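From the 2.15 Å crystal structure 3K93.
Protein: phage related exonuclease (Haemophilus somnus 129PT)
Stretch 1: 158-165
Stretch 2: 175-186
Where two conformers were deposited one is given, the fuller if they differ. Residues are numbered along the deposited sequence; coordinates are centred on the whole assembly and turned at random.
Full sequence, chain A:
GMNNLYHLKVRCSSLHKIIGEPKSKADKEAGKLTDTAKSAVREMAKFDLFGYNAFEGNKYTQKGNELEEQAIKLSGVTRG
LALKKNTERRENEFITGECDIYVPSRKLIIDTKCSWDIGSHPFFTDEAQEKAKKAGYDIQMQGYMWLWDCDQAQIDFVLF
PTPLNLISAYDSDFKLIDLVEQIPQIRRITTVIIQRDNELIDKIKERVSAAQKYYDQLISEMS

Stretch 1 158-165: VLFPTPLN
Stretch 2 175-186: KLIDLVEQIPQI

Stretch 1 runs extended from Val158 (phi/psi -131/131) through Phe160 (-113/163), Pro161 (-59/146) and Thr162 (-75/128), then turns into a 3-10 segment at Leu164 (-51/-39). Stretch 2 enters as helix, with a wider pi-type turn at 175-178 where Ile177 departs to -122/-65; the bond from Glu181 N to Ile177 O (3.0 Å) restores an i-to-i+4 link. Beyond it, Ile183 (-97/127) and Pro184 (-49/135) are extended before a second 3-10 segment. The register is set by CA separations of 4.5 Å for Pro161 to Ile177 and 5.5 Å for Thr162 to Leu176; numbering rises in one stretch as it falls in the other, so the segments run in roughly opposed senses here.

One hydrogen bond crosses the interface: Thr162 N donates to Leu176 O at 2.9 Å, nearly linear at 170°. The same carbonyl receives a CA-H...O contact from Pro161 CA (3.4 Å, 132° at H).

The remaining pairings are largely apolar, carbons in van der Waals contact. Val180 (chi1 t) points toward stretch 1, placing CG1 3.9 Å from both Pro161 CD and CG of Leu159 (t, p); Leu159 and Val180 are buried. Ile177 (m, t) sets CG2 4.1 Å from Pro161 CB and CD1 3.9 Å from CD2 of Leu164 (m, t). Pro161, C-gamma exo, also brings CG 3.8 Å from Glu181 CG. Gln185 (t, t) puts NE2 at the Phe160 (chi1 m) ring edge, near its plane, 3.9 Å from CE1.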

ATOM      1  N   VAL A 158      23.615   9.941   3.666  1.00 13.02           N
ATOM      2  CA  VAL A 158      24.597   9.470   4.629  0.50 12.36           C
ATOM      3  C   VAL A 158      24.000   8.417   5.563  1.00 12.70           C
ATOM      4  O   VAL A 158      22.891   8.597   6.111  1.00 13.31           O
ATOM      5  CB  VAL A 158      25.183  10.639   5.432  0.50 12.45           C
ATOM      6  CG1 VAL A 158      26.051  11.504   4.530  0.50 11.14           C
ATOM      7  CG2 VAL A 158      24.087  11.466   6.063  0.50 11.78           C
ATOM      8  N   LEU A 159      24.713   7.301   5.720  1.00 12.62           N
ATOM      9  CA  LEU A 159      24.309   6.198   6.600  1.00 12.05           C
ATOM     10  C   LEU A 159      25.228   6.146   7.799  1.00 12.23           C
ATOM     11  O   LEU A 159      26.436   5.850   7.664  1.00 11.05           O
ATOM     12  CB  LEU A 159      24.375   4.839   5.866  1.00 11.77           C
ATOM     13  CG  LEU A 159      23.955   3.647   6.725  1.00 12.15           C
ATOM     14  CD1 LEU A 159      22.494   3.786   7.223  1.00  8.53           C
ATOM     15  CD2 LEU A 159      24.186   2.273   5.999  1.00  9.91           C
ATOM     16  N   PHE A 160      24.663   6.443   8.968  1.00 11.99           N
ATOM     17  CA  PHE A 160      25.337   6.244  10.220  1.00 12.51           C
ATOM     18  C   PHE A 160      24.586   5.145  10.952  1.00 12.01           C
ATOM     19  O   PHE A 160      23.413   4.895  10.658  1.00 11.68           O
ATOM     20  CB  PHE A 160      25.247   7.520  11.092  1.00 13.06           C
ATOM     21  CG  PHE A 160      25.937   8.728  10.507  1.00 14.35           C
ATOM     22  CD1 PHE A 160      27.318   8.808  10.483  1.00 15.25           C
ATOM     23  CD2 PHE A 160      25.207   9.796  10.018  1.00 17.61           C
ATOM     24  CE1 PHE A 160      27.965   9.904   9.956  1.00 15.55           C
ATOM     25  CE2 PHE A 160      25.874  10.932   9.489  1.00 18.01           C
ATOM     26  CZ  PHE A 160      27.253  10.970   9.464  1.00 15.59           C
ATOM     27  N   PRO A 161      25.211   4.553  11.956  1.00 11.71           N
ATOM     28  CA  PRO A 161      24.462   3.649  12.834  1.00 12.44           C
ATOM     29  C   PRO A 161      23.299   4.345  13.492  1.00 13.60           C
ATOM     30  O   PRO A 161      23.397   5.537  13.801  1.00 14.44           O
ATOM     31  CB  PRO A 161      25.481   3.252  13.908  1.00 11.73           C
ATOM     32  CG  PRO A 161      26.763   3.693  13.442  1.00 12.31           C
ATOM     33  CD  PRO A 161      26.598   4.731  12.397  1.00 11.58           C
ATOM     34  N   THR A 162      22.204   3.618  13.717  1.00 14.49           N
ATOM     35  CA  THR A 162      21.038   4.185  14.348  1.00 14.96           C
ATOM     36  C   THR A 162      21.320   4.342  15.840  1.00 15.75           C
ATOM     37  O   THR A 162      21.753   3.404  16.464  1.00 15.91           O
ATOM     38  CB  THR A 162      19.794   3.292  14.088  1.00 15.58           C
ATOM     39  OG1 THR A 162      19.533   3.269  12.680  1.00 14.13           O
ATOM     40  CG2 THR A 162      18.541   3.818  14.802  1.00 14.52           C
ATOM     41  N   PRO A 163      21.099   5.541  16.406  1.00 16.51           N
ATOM     42  CA  PRO A 163      21.289   5.743  17.857  1.00 17.30           C
ATOM     43  C   PRO A 163      20.410   4.789  18.656  1.00 18.11           C
ATOM     44  O   PRO A 163      19.254   4.582  18.291  1.00 17.75           O
ATOM     45  CB  PRO A 163      20.816   7.183  18.089  1.00 17.85           C
ATOM     46  CG  PRO A 163      20.752   7.830  16.765  1.00 16.97           C
ATOM     47  CD  PRO A 163      20.720   6.781  15.712  1.00 16.79           C
ATOM     48  N   LEU A 164      20.955   4.218  19.717  1.00 19.43           N
ATOM     49  CA  LEU A 164      20.254   3.211  20.521  1.00 20.80           C
ATOM     50  C   LEU A 164      18.863   3.610  20.958  1.00 22.04           C
ATOM     51  O   LEU A 164      17.952   2.806  20.917  1.00 22.38           O
ATOM     52  CB  LEU A 164      21.063   2.839  21.750  1.00 20.62           C
ATOM     53  CG  LEU A 164      22.098   1.738  21.540  1.00 21.53           C
ATOM     54  CD1 LEU A 164      23.118   1.686  22.713  1.00 19.25           C
ATOM     55  CD2 LEU A 164      21.395   0.366  21.346  1.00 21.83           C
ATOM     56  N   ASN A 165      18.686   4.871  21.318  1.00 23.39           N
ATOM     57  CA  ASN A 165      17.418   5.316  21.827  1.00 24.50           C
ATOM     58  C   ASN A 165      16.289   5.258  20.766  1.00 23.82           C
ATOM     59  O   ASN A 165      15.139   5.429  21.099  1.00 23.46           O
ATOM     60  CB  ASN A 165      17.556   6.729  22.443  1.00 25.27           C
ATOM     61  CG  ASN A 165      17.518   7.828  21.399  1.00 29.38           C
ATOM     62  OD1 ASN A 165      16.465   8.404  21.157  1.00 37.09           O
ATOM     63  ND2 ASN A 165      18.649   8.101  20.748  1.00 32.88           N
ATOM     64  N   LYS A 175      21.429  -5.222  12.731  1.00 12.20           N
ATOM     65  CA  LYS A 175      21.274  -4.588  11.408  1.00 12.94           C
ATOM     66  C   LYS A 175      21.486  -3.067  11.403  1.00 12.78           C
ATOM     67  O   LYS A 175      22.149  -2.552  10.524  1.00 13.28           O
ATOM     68  CB  LYS A 175      19.929  -4.953  10.792  1.00 12.33           C
ATOM     69  CG  LYS A 175      19.847  -6.442  10.426  1.00 14.43           C
ATOM     70  CD  LYS A 175      18.430  -6.911  10.249  1.00 17.66           C
ATOM     71  CE  LYS A 175      17.919  -6.623   8.896  1.00 21.31           C
ATOM     72  NZ  LYS A 175      16.525  -7.112   8.808  1.00 23.24           N
ATOM     73  N   LEU A 176      20.923  -2.370  12.391  1.00 12.73           N
ATOM     74  CA  LEU A 176      20.911  -0.930  12.418  1.00 12.17           C
ATOM     75  C   LEU A 176      22.204  -0.280  12.956  1.00 12.11           C
ATOM     76  O   LEU A 176      22.421   0.914  12.705  1.00 12.48           O
ATOM     77  CB  LEU A 176      19.711  -0.436  13.225  1.00 12.48           C
ATOM     78  CG  LEU A 176      18.331  -0.834  12.696  1.00 12.57           C
ATOM     79  CD1 LEU A 176      17.255  -0.342  13.620  1.00 10.80           C
ATOM     80  CD2 LEU A 176      18.116  -0.319  11.278  1.00 10.63           C
ATOM     81  N   ILE A 177      23.021  -1.050  13.684  1.00 11.57           N
ATOM     82  CA  ILE A 177      24.311  -0.613  14.225  1.00 11.77           C
ATOM     83  C   ILE A 177      25.518  -1.479  13.766  1.00 12.31           C
ATOM     84  O   ILE A 177      26.406  -1.001  13.053  1.00 12.42           O
ATOM     85  CB  ILE A 177      24.313  -0.606  15.773  1.00 11.68           C
ATOM     86  CG1 ILE A 177      23.159   0.263  16.334  1.00 12.12           C
ATOM     87  CG2 ILE A 177      25.709  -0.123  16.309  1.00 11.15           C
ATOM     88  CD1 ILE A 177      23.151   0.289  17.912  1.00 10.96           C
ATOM     89  N   ASP A 178      25.558  -2.742  14.162  1.00 12.93           N
ATOM     90  CA  ASP A 178      26.763  -3.575  13.926  1.00 13.42           C
ATOM     91  C   ASP A 178      27.169  -3.681  12.454  1.00 13.45           C
ATOM     92  O   ASP A 178      28.332  -3.464  12.094  1.00 13.09           O
ATOM     93  CB  ASP A 178      26.565  -4.995  14.466  1.00 13.93           C
ATOM     94  CG  ASP A 178      26.254  -5.026  15.963  1.00 17.29           C
ATOM     95  OD1 ASP A 178      26.226  -3.958  16.613  1.00 19.53           O
ATOM     96  OD2 ASP A 178      26.007  -6.123  16.482  1.00 20.43           O
ATOM     97  N   LEU A 179      26.212  -4.022  11.602  1.00 13.42           N
ATOM     98  CA  LEU A 179      26.489  -4.127  10.172  1.00 13.19           C
ATOM     99  C   LEU A 179      26.921  -2.807   9.549  1.00 12.60           C
ATOM    100  O   LEU A 179      27.661  -2.820   8.595  1.00 12.19           O
ATOM    101  CB  LEU A 179      25.262  -4.623   9.418  1.00 13.33           C
ATOM    102  CG  LEU A 179      24.818  -6.058   9.641  1.00 14.41           C
ATOM    103  CD1 LEU A 179      23.584  -6.297   8.726  1.00 13.27           C
ATOM    104  CD2 LEU A 179      25.986  -7.074   9.400  1.00 13.46           C
ATOM    105  N   VAL A 180      26.457  -1.675  10.093  1.00 12.54           N
ATOM    106  CA  VAL A 180      26.766  -0.373   9.539  1.00 11.89           C
ATOM    107  C   VAL A 180      28.208   0.056   9.899  1.00 11.94           C
ATOM    108  O   VAL A 180      28.950   0.572   9.068  1.00  9.74           O
ATOM    109  CB  VAL A 180      25.762   0.692  10.011  1.00 12.87           C
ATOM    110  CG1 VAL A 180      26.154   2.104   9.488  1.00 10.89           C
ATOM    111  CG2 VAL A 180      24.301   0.306   9.605  1.00 11.62           C
ATOM    112  N   GLU A 181      28.588  -0.205  11.132  1.00 12.40           N
ATOM    113  CA  GLU A 181      29.925   0.084  11.629  1.00 13.29           C
ATOM    114  C   GLU A 181      31.029  -0.725  10.942  1.00 13.81           C
ATOM    115  O   GLU A 181      32.171  -0.332  10.996  1.00 14.55           O
ATOM    116  CB  GLU A 181      29.986  -0.184  13.123  1.00 12.98           C
ATOM    117  CG  GLU A 181      29.276   0.861  13.908  1.00 15.71           C
ATOM    118  CD  GLU A 181      29.290   0.609  15.415  1.00 19.44           C
ATOM    119  OE1 GLU A 181      29.671  -0.500  15.842  1.00 20.84           O
ATOM    120  OE2 GLU A 181      28.881   1.533  16.160  1.00 25.20           O
ATOM    121  N   GLN A 182      30.689  -1.846  10.323  1.00 13.65           N
ATOM    122  CA  GLN A 182      31.635  -2.586   9.506  1.00 14.63           C
ATOM    123  C   GLN A 182      31.942  -1.963   8.172  1.00 12.54           C
ATOM    124  O   GLN A 182      32.870  -2.379   7.547  1.00 12.83           O
ATOM    125  CB  GLN A 182      31.074  -3.950   9.194  1.00 15.47           C
ATOM    126  CG  GLN A 182      31.007  -4.808  10.398  1.00 22.04           C
ATOM    127  CD  GLN A 182      31.213  -6.206  10.008  1.00 27.13           C
ATOM    128  OE1 GLN A 182      32.291  -6.756  10.215  1.00 28.89           O
ATOM    129  NE2 GLN A 182      30.223  -6.771   9.303  1.00 30.61           N
ATOM    130  N   ILE A 183      31.142  -1.009   7.710  1.00 11.56           N
ATOM    131  CA  ILE A 183      31.300  -0.488   6.367  1.00 10.53           C
ATOM    132  C   ILE A 183      32.123   0.770   6.511  1.00 11.32           C
ATOM    133  O   ILE A 183      31.782   1.619   7.299  1.00 10.89           O
ATOM    134  CB  ILE A 183      29.943  -0.129   5.718  1.00 10.24           C
ATOM    135  CG1 ILE A 183      28.967  -1.311   5.751  1.00  9.15           C
ATOM    136  CG2 ILE A 183      30.116   0.377   4.303  1.00  8.69           C
ATOM    137  CD1 ILE A 183      27.520  -0.892   5.274  1.00  7.02           C
ATOM    138  N   PRO A 184      33.229   0.895   5.767  1.00 11.79           N
ATOM    139  CA  PRO A 184      33.961   2.154   5.780  1.00 12.33           C
ATOM    140  C   PRO A 184      33.065   3.395   5.567  1.00 12.81           C
ATOM    141  O   PRO A 184      32.170   3.410   4.687  1.00 13.01           O
ATOM    142  CB  PRO A 184      34.918   2.002   4.612  1.00 12.15           C
ATOM    143  CG  PRO A 184      35.168   0.574   4.526  1.00 12.37           C
ATOM    144  CD  PRO A 184      33.847  -0.080   4.865  1.00 12.46           C
ATOM    145  N   GLN A 185      33.291   4.410   6.381  1.00 13.20           N
ATOM    146  CA  GLN A 185      32.511   5.606   6.311  1.00 14.12           C
ATOM    147  C   GLN A 185      32.506   6.241   4.927  1.00 14.21           C
ATOM    148  O   GLN A 185      31.464   6.730   4.499  1.00 14.39           O
ATOM    149  CB  GLN A 185      32.953   6.630   7.333  1.00 15.08           C
ATOM    150  CG  GLN A 185      31.888   7.687   7.613  1.00 18.02           C
ATOM    151  CD  GLN A 185      32.365   8.704   8.596  1.00 22.59           C
ATOM    152  OE1 GLN A 185      33.338   9.428   8.318  1.00 24.85           O
ATOM    153  NE2 GLN A 185      31.707   8.768   9.772  1.00 23.80           N
ATOM    154  N   ILE A 186      33.620   6.202   4.207  1.00 14.36           N
ATOM    155  CA  ILE A 186      33.631   6.751   2.857  1.00 14.84           C
ATOM    156  C   ILE A 186      32.681   6.026   1.904  1.00 14.86           C
ATOM    157  O   ILE A 186      32.247   6.643   0.961  1.00 15.28           O
ATOM    158  CB  ILE A 186      35.057   6.950   2.201  1.00 15.65           C
ATOM    159  CG1 ILE A 186      35.908   5.701   2.268  1.00 17.48           C
ATOM    160  CG2 ILE A 186      35.852   8.154   2.852  1.00 15.23           C
ATOM    161  CD1 ILE A 186      35.293   4.513   1.674  1.00 20.03           C
TER